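Long-range contacts in 4'-phospho-dehydrooxetanocin synthase (Bacillus megaterium, PDB 5UL3), which catalyses the cobalamin-dependent radical S-adenosylmethionine ring contraction of dAMP to an oxetane aldehyde, a step in the biosynthesis of the nucleoside analogue oxetanocin A: residues 318-323 / 444-449; 434-439 / 472-477; 490-495 / 531-536. All coordinates share one frame; numbering follows the deposited sequence. Where two conformers were deposited one is given.

Contact 1: residues 318-323 / 444-449; sequences CTFCPR and KRYGKG. With SF4 (iron/sulfur cluster), chain B.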
loop_
_atom_site.group_PDB
_atom_site.type_symbol
_atom_site.label_atom_id
_atom_site.label_comp_id
_atom_site.label_asym_id
_atom_site.label_seq_id
_atom_site.Cartn_x
_atom_site.Cartn_y
_atom_site.Cartn_z
ATOM N N CYS A 318 -6.762 3.652 16.118
ATOM C CA CYS A 318 -8.010 3.673 15.359
ATOM C C CYS A 318 -8.696 2.318 15.479
ATOM O O CYS A 318 -8.063 1.273 15.321
ATOM C CB CYS A 318 -7.735 4.030 13.895
ATOM S SG CYS A 318 -6.858 5.601 13.766
ATOM N N THR A 319 -9.992 2.329 15.803
ATOM C CA THR A 319 -10.615 1.091 16.244
ATOM C C THR A 319 -10.871 0.118 15.111
ATOM O O THR A 319 -11.099 -1.066 15.378
ATOM C CB THR A 319 -11.925 1.385 16.966
ATOM O OG1 THR A 319 -12.821 2.039 16.054
ATOM C CG2 THR A 319 -11.638 2.289 18.164
ATOM N N PHE A 320 -10.871 0.594 13.863
ATOM C CA PHE A 320 -11.081 -0.233 12.686
ATOM C C PHE A 320 -9.775 -0.735 12.067
ATOM O O PHE A 320 -9.814 -1.458 11.068
ATOM C CB PHE A 320 -11.860 0.570 11.630
ATOM C CG PHE A 320 -11.173 1.855 11.250
ATOM C CD1 PHE A 320 -10.177 1.871 10.273
ATOM C CD2 PHE A 320 -11.475 3.045 11.913
ATOM C CE1 PHE A 320 -9.513 3.038 9.942
ATOM C CE2 PHE A 320 -10.819 4.214 11.595
ATOM C CZ PHE A 320 -9.828 4.219 10.603
ATOM N N CYS A 321 -8.629 -0.363 12.617
ATOM C CA CYS A 321 -7.336 -0.659 12.003
ATOM C C CYS A 321 -6.590 -1.690 12.849
ATOM O O CYS A 321 -6.027 -1.341 13.896
ATOM C CB CYS A 321 -6.529 0.641 11.887
ATOM S SG CYS A 321 -4.929 0.521 10.991
ATOM N N PRO A 322 -6.565 -2.972 12.467
ATOM C CA PRO A 322 -5.878 -3.961 13.320
ATOM C C PRO A 322 -4.375 -3.732 13.292
ATOM O O PRO A 322 -3.802 -3.432 12.242
ATOM C CB PRO A 322 -6.253 -5.306 12.687
ATOM C CG PRO A 322 -6.482 -4.981 11.228
ATOM C CD PRO A 322 -7.053 -3.556 11.207
ATOM N N ARG A 323 -3.734 -3.848 14.464
ATOM C CA ARG A 323 -2.311 -3.561 14.567
ATOM C C ARG A 323 -1.437 -4.809 14.715
ATOM O O ARG A 323 -0.215 -4.678 14.803
ATOM C CB ARG A 323 -2.057 -2.586 15.732
ATOM C CG ARG A 323 -2.872 -1.269 15.619
ATOM C CD ARG A 323 -2.725 -0.612 14.213
ATOM N NE ARG A 323 -1.318 -0.407 13.845
ATOM C CZ ARG A 323 -0.901 -0.275 12.583
ATOM N NH1 ARG A 323 0.398 -0.100 12.319
ATOM N NH2 ARG A 323 -1.783 -0.348 11.583
ATOM N N LYS A 444 -15.004 9.424 17.619
ATOM C CA LYS A 444 -14.614 8.758 18.851
ATOM C C LYS A 444 -14.839 7.246 18.763
ATOM O O LYS A 444 -14.011 6.468 19.260
ATOM C CB LYS A 444 -15.380 9.378 20.031
ATOM C CG LYS A 444 -14.864 8.948 21.384
ATOM C CD LYS A 444 -15.629 9.675 22.483
ATOM C CE LYS A 444 -15.857 8.785 23.694
ATOM N NZ LYS A 444 -16.945 9.332 24.555
ATOM N N ARG A 445 -15.957 6.809 18.164
ATOM C CA ARG A 445 -16.167 5.378 17.946
ATOM C C ARG A 445 -15.071 4.802 17.058
ATOM O O ARG A 445 -14.703 3.632 17.203
ATOM C CB ARG A 445 -17.513 5.106 17.277
ATOM C CG ARG A 445 -18.752 5.327 18.139
ATOM C CD ARG A 445 -19.920 4.555 17.546
ATOM N NE ARG A 445 -20.338 5.010 16.210
ATOM C CZ ARG A 445 -21.000 6.138 15.968
ATOM N NH1 ARG A 445 -21.326 6.969 16.962
ATOM N NH2 ARG A 445 -21.345 6.440 14.727
ATOM N N TYR A 446 -14.551 5.612 16.140
ATOM C CA TYR A 446 -13.450 5.224 15.259
ATOM C C TYR A 446 -12.087 5.316 15.940
ATOM O O TYR A 446 -11.081 4.912 15.342
ATOM C CB TYR A 446 -13.475 6.103 13.998
ATOM C CG TYR A 446 -14.601 5.804 13.027
ATOM C CD1 TYR A 446 -15.501 4.761 13.248
ATOM C CD2 TYR A 446 -14.745 6.553 11.862
ATOM C CE1 TYR A 446 -16.516 4.491 12.347
ATOM C CE2 TYR A 446 -15.764 6.305 10.968
ATOM C CZ TYR A 446 -16.638 5.266 11.196
ATOM O OH TYR A 446 -17.627 5.015 10.279
ATOM N N GLY A 447 -12.027 5.815 17.174
ATOM C CA GLY A 447 -10.764 5.967 17.869
ATOM C C GLY A 447 -9.787 6.904 17.193
ATOM O O GLY A 447 -8.574 6.770 17.401
ATOM N N LYS A 448 -10.287 7.874 16.418
ATOM C CA LYS A 448 -9.420 8.737 15.619
ATOM C C LYS A 448 -8.741 9.822 16.443
ATOM O O LYS A 448 -7.682 10.318 16.038
ATOM C CB LYS A 448 -10.213 9.396 14.478
ATOM C CG LYS A 448 -10.752 8.450 13.408
ATOM C CD LYS A 448 -9.635 7.694 12.681
ATOM C CE LYS A 448 -8.615 8.629 12.056
ATOM N NZ LYS A 448 -7.713 7.883 11.123
ATOM N N GLY A 449 -9.315 10.204 17.586
ATOM C CA GLY A 449 -8.703 11.211 18.431
ATOM C C GLY A 449 -8.857 12.638 17.945
ATOM O O GLY A 449 -8.339 13.558 18.592
HETATM FE FE1 SF4 B . -5.146 4.844 12.526
HETATM FE FE2 SF4 B . -3.847 5.194 10.168
HETATM FE FE3 SF4 B . -4.239 2.651 11.247
HETATM FE FE4 SF4 B . -2.450 4.358 12.412
HETATM S S1 SF4 B . -2.309 3.451 10.295
HETATM S S2 SF4 B . -4.019 3.081 13.504
HETATM S S3 SF4 B . -3.542 6.363 12.126
HETATM S S4 SF4 B . -5.845 4.126 10.488
#

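Contact 2: residues 434-439 / 472-477; sequences GVESGS and GFIMFD. With EDO (1,2-ethanediol), chain X.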
loop_
_atom_site.group_PDB
_atom_site.type_symbol
_atom_site.label_atom_id
_atom_site.label_comp_id
_atom_site.label_asym_id
_atom_site.label_seq_id
_atom_site.Cartn_x
_atom_site.Cartn_y
_atom_site.Cartn_z
ATOM N N GLY A 434 -6.393 10.311 6.382
ATOM C CA GLY A 434 -7.404 9.455 6.980
ATOM C C GLY A 434 -8.385 10.199 7.869
ATOM O O GLY A 434 -8.423 9.981 9.083
ATOM N N VAL A 435 -9.180 11.089 7.266
ATOM C CA VAL A 435 -10.215 11.828 8.002
ATOM C C VAL A 435 -11.219 10.864 8.634
ATOM O O VAL A 435 -11.475 10.907 9.849
ATOM C CB VAL A 435 -10.913 12.829 7.057
ATOM C CG1 VAL A 435 -12.172 13.388 7.672
ATOM C CG2 VAL A 435 -9.955 13.963 6.672
ATOM N N GLU A 436 -11.837 10.023 7.803
ATOM C CA GLU A 436 -12.750 8.924 8.128
ATOM C C GLU A 436 -14.137 9.380 8.594
ATOM O O GLU A 436 -15.126 8.681 8.354
ATOM C CB GLU A 436 -12.129 7.972 9.179
ATOM C CG GLU A 436 -10.772 7.315 8.788
ATOM C CD GLU A 436 -10.639 6.896 7.326
ATOM O OE1 GLU A 436 -9.499 6.903 6.804
ATOM O OE2 GLU A 436 -11.639 6.544 6.678
ATOM N N SER A 437 -14.243 10.541 9.234
ATOM C CA SER A 437 -15.561 10.959 9.706
ATOM C C SER A 437 -15.607 12.470 9.868
ATOM O O SER A 437 -14.583 13.115 10.087
ATOM C CB SER A 437 -15.912 10.282 11.044
ATOM O OG SER A 437 -17.165 10.761 11.529
ATOM N N GLY A 438 -16.814 13.026 9.775
ATOM C CA GLY A 438 -17.043 14.406 10.148
ATOM C C GLY A 438 -17.930 14.576 11.360
ATOM O O GLY A 438 -18.384 15.698 11.621
ATOM N N SER A 439 -18.207 13.510 12.104
ATOM C CA SER A 439 -19.081 13.542 13.271
ATOM C C SER A 439 -18.246 13.262 14.511
ATOM O O SER A 439 -17.544 12.248 14.569
ATOM C CB SER A 439 -20.197 12.504 13.129
ATOM O OG SER A 439 -20.645 12.060 14.402
ATOM N N GLY A 472 -10.024 9.451 3.200
ATOM C CA GLY A 472 -10.895 8.341 3.521
ATOM C C GLY A 472 -12.106 8.832 4.297
ATOM O O GLY A 472 -12.032 9.789 5.069
ATOM N N PHE A 473 -13.250 8.204 4.048
ATOM C CA PHE A 473 -14.472 8.610 4.740
ATOM C C PHE A 473 -15.371 7.395 4.870
ATOM O O PHE A 473 -15.752 6.795 3.864
ATOM C CB PHE A 473 -15.197 9.742 3.999
ATOM C CG PHE A 473 -16.099 10.562 4.901
ATOM C CD1 PHE A 473 -17.418 10.199 5.099
ATOM C CD2 PHE A 473 -15.604 11.677 5.565
ATOM C CE1 PHE A 473 -18.238 10.949 5.959
ATOM C CE2 PHE A 473 -16.415 12.433 6.411
ATOM C CZ PHE A 473 -17.735 12.066 6.594
ATOM N N ILE A 474 -15.680 7.012 6.108
ATOM C CA ILE A 474 -16.522 5.849 6.332
ATOM C C ILE A 474 -17.852 6.363 6.867
ATOM O O ILE A 474 -17.987 6.579 8.072
ATOM C CB ILE A 474 -15.870 4.866 7.317
ATOM C CG1 ILE A 474 -14.427 4.551 6.889
ATOM C CG2 ILE A 474 -16.663 3.591 7.380
ATOM C CD1 ILE A 474 -13.600 3.927 8.030
ATOM N N MET A 475 -18.810 6.576 5.966
ATOM C CA MET A 475 -20.075 7.227 6.312
ATOM C C MET A 475 -20.868 6.406 7.327
ATOM O O MET A 475 -21.326 6.933 8.346
ATOM C CB MET A 475 -20.892 7.446 5.033
ATOM C CG MET A 475 -22.353 7.930 5.262
ATOM S SD MET A 475 -22.381 9.595 5.950
ATOM C CE MET A 475 -21.836 10.552 4.525
ATOM N N PHE A 476 -21.028 5.116 7.065
ATOM C CA PHE A 476 -21.871 4.226 7.855
ATOM C C PHE A 476 -21.023 3.322 8.744
ATOM O O PHE A 476 -20.004 2.784 8.304
ATOM C CB PHE A 476 -22.732 3.361 6.930
ATOM C CG PHE A 476 -23.618 4.150 5.996
ATOM C CD1 PHE A 476 -24.796 4.730 6.460
ATOM C CD2 PHE A 476 -23.298 4.275 4.652
ATOM C CE1 PHE A 476 -25.626 5.436 5.609
ATOM C CE2 PHE A 476 -24.129 4.991 3.787
ATOM C CZ PHE A 476 -25.298 5.566 4.267
ATOM N N ASP A 477 -21.437 3.146 10.002
ATOM C CA ASP A 477 -20.820 2.108 10.818
ATOM C C ASP A 477 -21.893 1.451 11.676
ATOM O O ASP A 477 -22.899 2.075 12.024
ATOM C CB ASP A 477 -19.661 2.626 11.689
ATOM C CG ASP A 477 -20.116 3.508 12.847
ATOM O OD1 ASP A 477 -20.655 4.598 12.586
ATOM O OD2 ASP A 477 -19.866 3.129 14.023
HETATM C C1 EDO X . -10.727 3.784 4.675
HETATM O O1 EDO X . -11.471 5.016 4.713
HETATM C C2 EDO X . -9.668 3.733 5.779
HETATM O O2 EDO X . -8.678 4.763 5.596
#

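Contact 3: residues 490-495 / 531-536; sequences LDFLER and KPVYTI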
loop_
_atom_site.group_PDB
_atom_site.type_symbol
_atom_site.label_atom_id
_atom_site.label_comp_id
_atom_site.label_asym_id
_atom_site.label_seq_id
_atom_site.Cartn_x
_atom_site.Cartn_y
_atom_site.Cartn_z
ATOM N N LEU A 490 -22.905 14.676 6.637
ATOM C CA LEU A 490 -23.315 15.386 5.433
ATOM C C LEU A 490 -22.980 16.869 5.523
ATOM O O LEU A 490 -22.485 17.460 4.549
ATOM C CB LEU A 490 -24.812 15.184 5.201
ATOM C CG LEU A 490 -25.286 13.769 4.866
ATOM C CD1 LEU A 490 -26.810 13.696 4.992
ATOM C CD2 LEU A 490 -24.838 13.378 3.444
ATOM N N ASP A 491 -23.249 17.488 6.683
ATOM C CA ASP A 491 -22.868 18.882 6.911
ATOM C C ASP A 491 -21.369 19.086 6.714
ATOM O O ASP A 491 -20.942 20.008 6.009
ATOM C CB ASP A 491 -23.267 19.315 8.324
ATOM C CG ASP A 491 -24.761 19.532 8.480
ATOM O OD1 ASP A 491 -25.478 19.544 7.455
ATOM O OD2 ASP A 491 -25.210 19.696 9.637
ATOM N N PHE A 492 -20.553 18.249 7.364
ATOM C CA PHE A 492 -19.104 18.301 7.188
ATOM C C PHE A 492 -18.709 18.226 5.713
ATOM O O PHE A 492 -17.906 19.035 5.230
ATOM C CB PHE A 492 -18.449 17.157 7.969
ATOM C CG PHE A 492 -16.961 17.000 7.722
ATOM C CD1 PHE A 492 -16.033 17.707 8.480
ATOM C CD2 PHE A 492 -16.497 16.125 6.755
ATOM C CE1 PHE A 492 -14.664 17.548 8.275
ATOM C CE2 PHE A 492 -15.123 15.972 6.540
ATOM C CZ PHE A 492 -14.211 16.686 7.306
ATOM N N LEU A 493 -19.250 17.238 4.996
ATOM C CA LEU A 493 -18.886 16.997 3.606
ATOM C C LEU A 493 -19.321 18.121 2.673
ATOM O O LEU A 493 -18.723 18.286 1.605
ATOM C CB LEU A 493 -19.489 15.673 3.139
ATOM C CG LEU A 493 -18.874 14.451 3.825
ATOM C CD1 LEU A 493 -19.788 13.292 3.628
ATOM C CD2 LEU A 493 -17.488 14.146 3.228
ATOM N N GLU A 494 -20.342 18.883 3.041
ATOM C CA GLU A 494 -20.808 20.018 2.255
ATOM C C GLU A 494 -20.061 21.312 2.561
ATOM O O GLU A 494 -20.314 22.322 1.899
ATOM C CB GLU A 494 -22.317 20.214 2.470
ATOM C CG GLU A 494 -23.142 19.139 1.801
ATOM C CD GLU A 494 -24.568 19.054 2.309
ATOM O OE1 GLU A 494 -25.125 20.106 2.700
ATOM O OE2 GLU A 494 -25.120 17.927 2.326
ATOM N N ARG A 495 -19.143 21.321 3.527
ATOM C CA ARG A 495 -18.439 22.556 3.857
ATOM C C ARG A 495 -17.573 23.007 2.687
ATOM O O ARG A 495 -16.864 22.202 2.073
ATOM C CB ARG A 495 -17.593 22.375 5.115
ATOM C CG ARG A 495 -18.466 22.343 6.368
ATOM C CD ARG A 495 -17.655 22.331 7.616
ATOM N NE ARG A 495 -16.902 23.561 7.801
ATOM C CZ ARG A 495 -16.318 23.895 8.944
ATOM N NH1 ARG A 495 -16.418 23.088 9.991
ATOM N NH2 ARG A 495 -15.634 25.024 9.041
ATOM N N LYS A 531 -15.151 24.415 -3.634
ATOM C CA LYS A 531 -15.660 23.055 -3.782
ATOM C C LYS A 531 -15.897 22.421 -2.413
ATOM O O LYS A 531 -15.098 22.617 -1.494
ATOM C CB LYS A 531 -14.685 22.201 -4.567
ATOM C CG LYS A 531 -14.291 22.806 -5.899
ATOM C CD LYS A 531 -13.935 21.727 -6.898
ATOM C CE LYS A 531 -14.245 22.183 -8.319
ATOM N NZ LYS A 531 -15.664 22.634 -8.463
ATOM N N PRO A 532 -16.977 21.666 -2.252
ATOM C CA PRO A 532 -17.228 21.009 -0.969
ATOM C C PRO A 532 -16.276 19.846 -0.734
ATOM O O PRO A 532 -15.678 19.283 -1.656
ATOM C CB PRO A 532 -18.676 20.526 -1.079
ATOM C CG PRO A 532 -18.991 20.521 -2.540
ATOM C CD PRO A 532 -18.111 21.534 -3.191
ATOM N N VAL A 533 -16.156 19.488 0.551
ATOM C CA VAL A 533 -15.214 18.452 0.964
ATOM C C VAL A 533 -15.493 17.132 0.254
ATOM O O VAL A 533 -14.559 16.403 -0.099
ATOM C CB VAL A 533 -15.243 18.283 2.499
ATOM C CG1 VAL A 533 -14.435 17.051 2.918
ATOM C CG2 VAL A 533 -14.702 19.535 3.179
ATOM N N TYR A 534 -16.769 16.795 0.021
ATOM C CA TYR A 534 -17.043 15.487 -0.574
ATOM C C TYR A 534 -16.374 15.315 -1.932
ATOM O O TYR A 534 -16.193 14.173 -2.368
ATOM C CB TYR A 534 -18.552 15.214 -0.691
ATOM C CG TYR A 534 -19.355 16.126 -1.599
ATOM C CD1 TYR A 534 -19.260 16.038 -2.988
ATOM C CD2 TYR A 534 -20.277 17.024 -1.063
ATOM C CE1 TYR A 534 -20.028 16.870 -3.823
ATOM C CE2 TYR A 534 -21.058 17.854 -1.895
ATOM C CZ TYR A 534 -20.916 17.776 -3.264
ATOM O OH TYR A 534 -21.678 18.606 -4.071
ATOM N N THR A 535 -15.951 16.404 -2.585
ATOM C CA THR A 535 -15.278 16.260 -3.873
ATOM C C THR A 535 -13.935 15.535 -3.769
ATOM O O THR A 535 -13.446 15.042 -4.785
ATOM C CB THR A 535 -15.078 17.635 -4.552
ATOM O OG1 THR A 535 -14.250 18.493 -3.742
ATOM C CG2 THR A 535 -16.422 18.326 -4.816
ATOM N N ILE A 536 -13.325 15.431 -2.585
ATOM C CA ILE A 536 -12.048 14.729 -2.461
ATOM C C ILE A 536 -12.174 13.408 -1.692
ATOM O O ILE A 536 -11.150 12.806 -1.325
ATOM C CB ILE A 536 -10.965 15.632 -1.845
ATOM C CG1 ILE A 536 -11.361 16.058 -0.427
ATOM C CG2 ILE A 536 -10.729 16.861 -2.721
ATOM C CD1 ILE A 536 -10.190 16.584 0.388
HETATM O O HOH W 1 -14.229 22.939 1.069
#

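Contact 1: residues 318-323 / 444-449
In one of its two conformers a lysine folds against a cluster-bound thiolate: Lys448 NZ lies 3.6 Å from Cys318 SG, the sulfur that binds iron FE1. Bends in this conformer (chi2 -61°, chi3 -56°) bring first CD and then CE round to the sulfur. The ammonium group is hydrogen-bonded to Gly434 O, and its positive charge, if kept here, may offset part of the negative charge of the thiolate-ligated cluster. Crossing the lysine at about a right angle, Phe320 receives Lys448 CD at its ring edge, CE2 to CD 3.8 Å. The ring also points an edge at the face of Tyr446 in a T-shaped pair, centroids 5.8 Å apart, while Cys318 CB lies over one face of the Phe320 ring, toward the rim.

Cys318 and Cys321 close the three-cysteine loop of the radical SAM core, which starts at Cys313 and is spaced CX4CX2C instead of the usual CX3CX2C. A type I turn from Cys318 to Cys321 brings the latter round to the cluster, where its SG binds iron FE3.

Facing this loop is the end of helix 440-445, finished by a Schellman motif at Gly447. Carbonyls released there are taken up by Thr319: its backbone N reaches Tyr446 O at 2.8 Å from well above the carbonyl plane, and OG1 donates to Arg445 O at 2.7 Å, in plane and on a lone pair. Threonine suits the place because it adds a hydroxyl donor to its own N-H. Glycine tolerates the positive phi and, lacking a side chain, admits Thr319 CG2 to 3.7 Å from Gly447 N.

Contact 2: residues 434-439 / 472-477
The shortest polar bond joining the segments runs from Glu436 N to Gly472 O, 2.8 Å, with the donor well above the carbonyl plane. Glu436 O answers by accepting from Ile474 N at 2.9 Å, a straighter bond (165° at the hydrogen), so one residue bonds to both neighbours of Phe473. This is a parallel bridge, Glu436 CA and Phe473 CA 3.8 Å apart, with their side chains heading apart.

Although Glu436 CB starts away from the neighbouring strand, the chain bends at chi2 (-38°), which turns CD back, and the carboxylate ends beside strand 470-473. OE2 touches Ile474 CG1 at 3.4 Å, and OE1 lies where a side chain at Gly472 would stand, so glycine suits that place. Strands 432-436 and 470-473 are adjacent parallel strands of the partial TIM barrel, and the C-terminal end of the first is where radical SAM enzymes carry the ribose motif. Glu436 is a binding residue for S-adenosylmethionine. Here a 1,2-ethanediol, probably from the crystallisation liquor, engages its carboxylate, O2 donating to Glu436 OE1 at 2.6 Å.

Away from the carboxylate, Phe473 packs its ring against the backbone of residues 436-438. Its CG is anti to the backbone N (chi1 -156°), and the ring lies under the turn that follows the strand: Glu436 O stands over one face toward the rim, while CE2 approaches Gly438 N at 3.4 Å, an N-H whose own acceptor is Asn489 OD1. A flat, apolar ring suits this side-chain-free glycine. The turn is closed as an ST turn, Ser439 N donating to Ser437 OG at 3.0 Å, with Ser439 at the N-cap of helix 440-445; Ser437 OG is also hydrogen-bonded to Gln442 OE1.

Contact 3: residues 490-495 / 531-536
Phe492 and Val533 cross obliquely, the ring atom CE2 meeting Val533 CG1 at 3.8 Å, where the C-terminal end of helix 484-493, which follows strand 470-473 of the partial barrel, receives a short 3-10 segment, 533-535. Phe492 CG, anti to the backbone N (chi1 173°), leads the ring from the helix toward Val533. Valine suits the site because CB points toward the helix end and its two branches part: CG1 goes to the phenylalanine and CG2 to the carbonyls of Phe492 and Arg495.

Leu493 and Tyr534 meet close to the backbone, CB to CB 4.0 Å. Tyr534 CG lies between its own N and carbonyl carbon (chi1 64°), and ring atom CD2 of Tyr534 comes 3.3 Å from Leu493 O. Glu494 CG approaches the ring at its edge, near the plane, Pro532 CG lies over one face, and His638 of helix 620-648 stacks with the ring.

Leu493 O, freed by the ending helix, accepts from Tyr534 N at 2.9 Å, in the carbonyl plane and on a lone pair. Val533 N makes a weak bond to Arg495 O. Proline brings no N-H of its own, yet Pro532 CA makes a CH...O contact of 3.3 Å with Arg495 O. Beside this pair a water lies between the two segments, 2.9 Å from Arg495 O and 2.7 Å from Lys531 O.

In the fold
All three contacts lie within the radical SAM core and share its elements: strand 432-436 of contact 2 leads into helix 440-445 of contact 1, and strand 470-473 of contact 2 is followed by helix 484-493 of contact 3. Contact 2 is the buried one, a parallel strand pair joined by backbone bonds. Contact 1, only partly buried, sets a metal-binding loop against a helix end and mixes thiolate, ammonium and aromatic groups. It touches contact 2 through Tyr446 OH with Ile474 O and a salt bridge from Arg445 to Asp477. Contact 3 lies farther out and involves a water; it reaches contact 2 through Phe492 and Leu493 against Phe473. Contacts 1 and 3 do not touch.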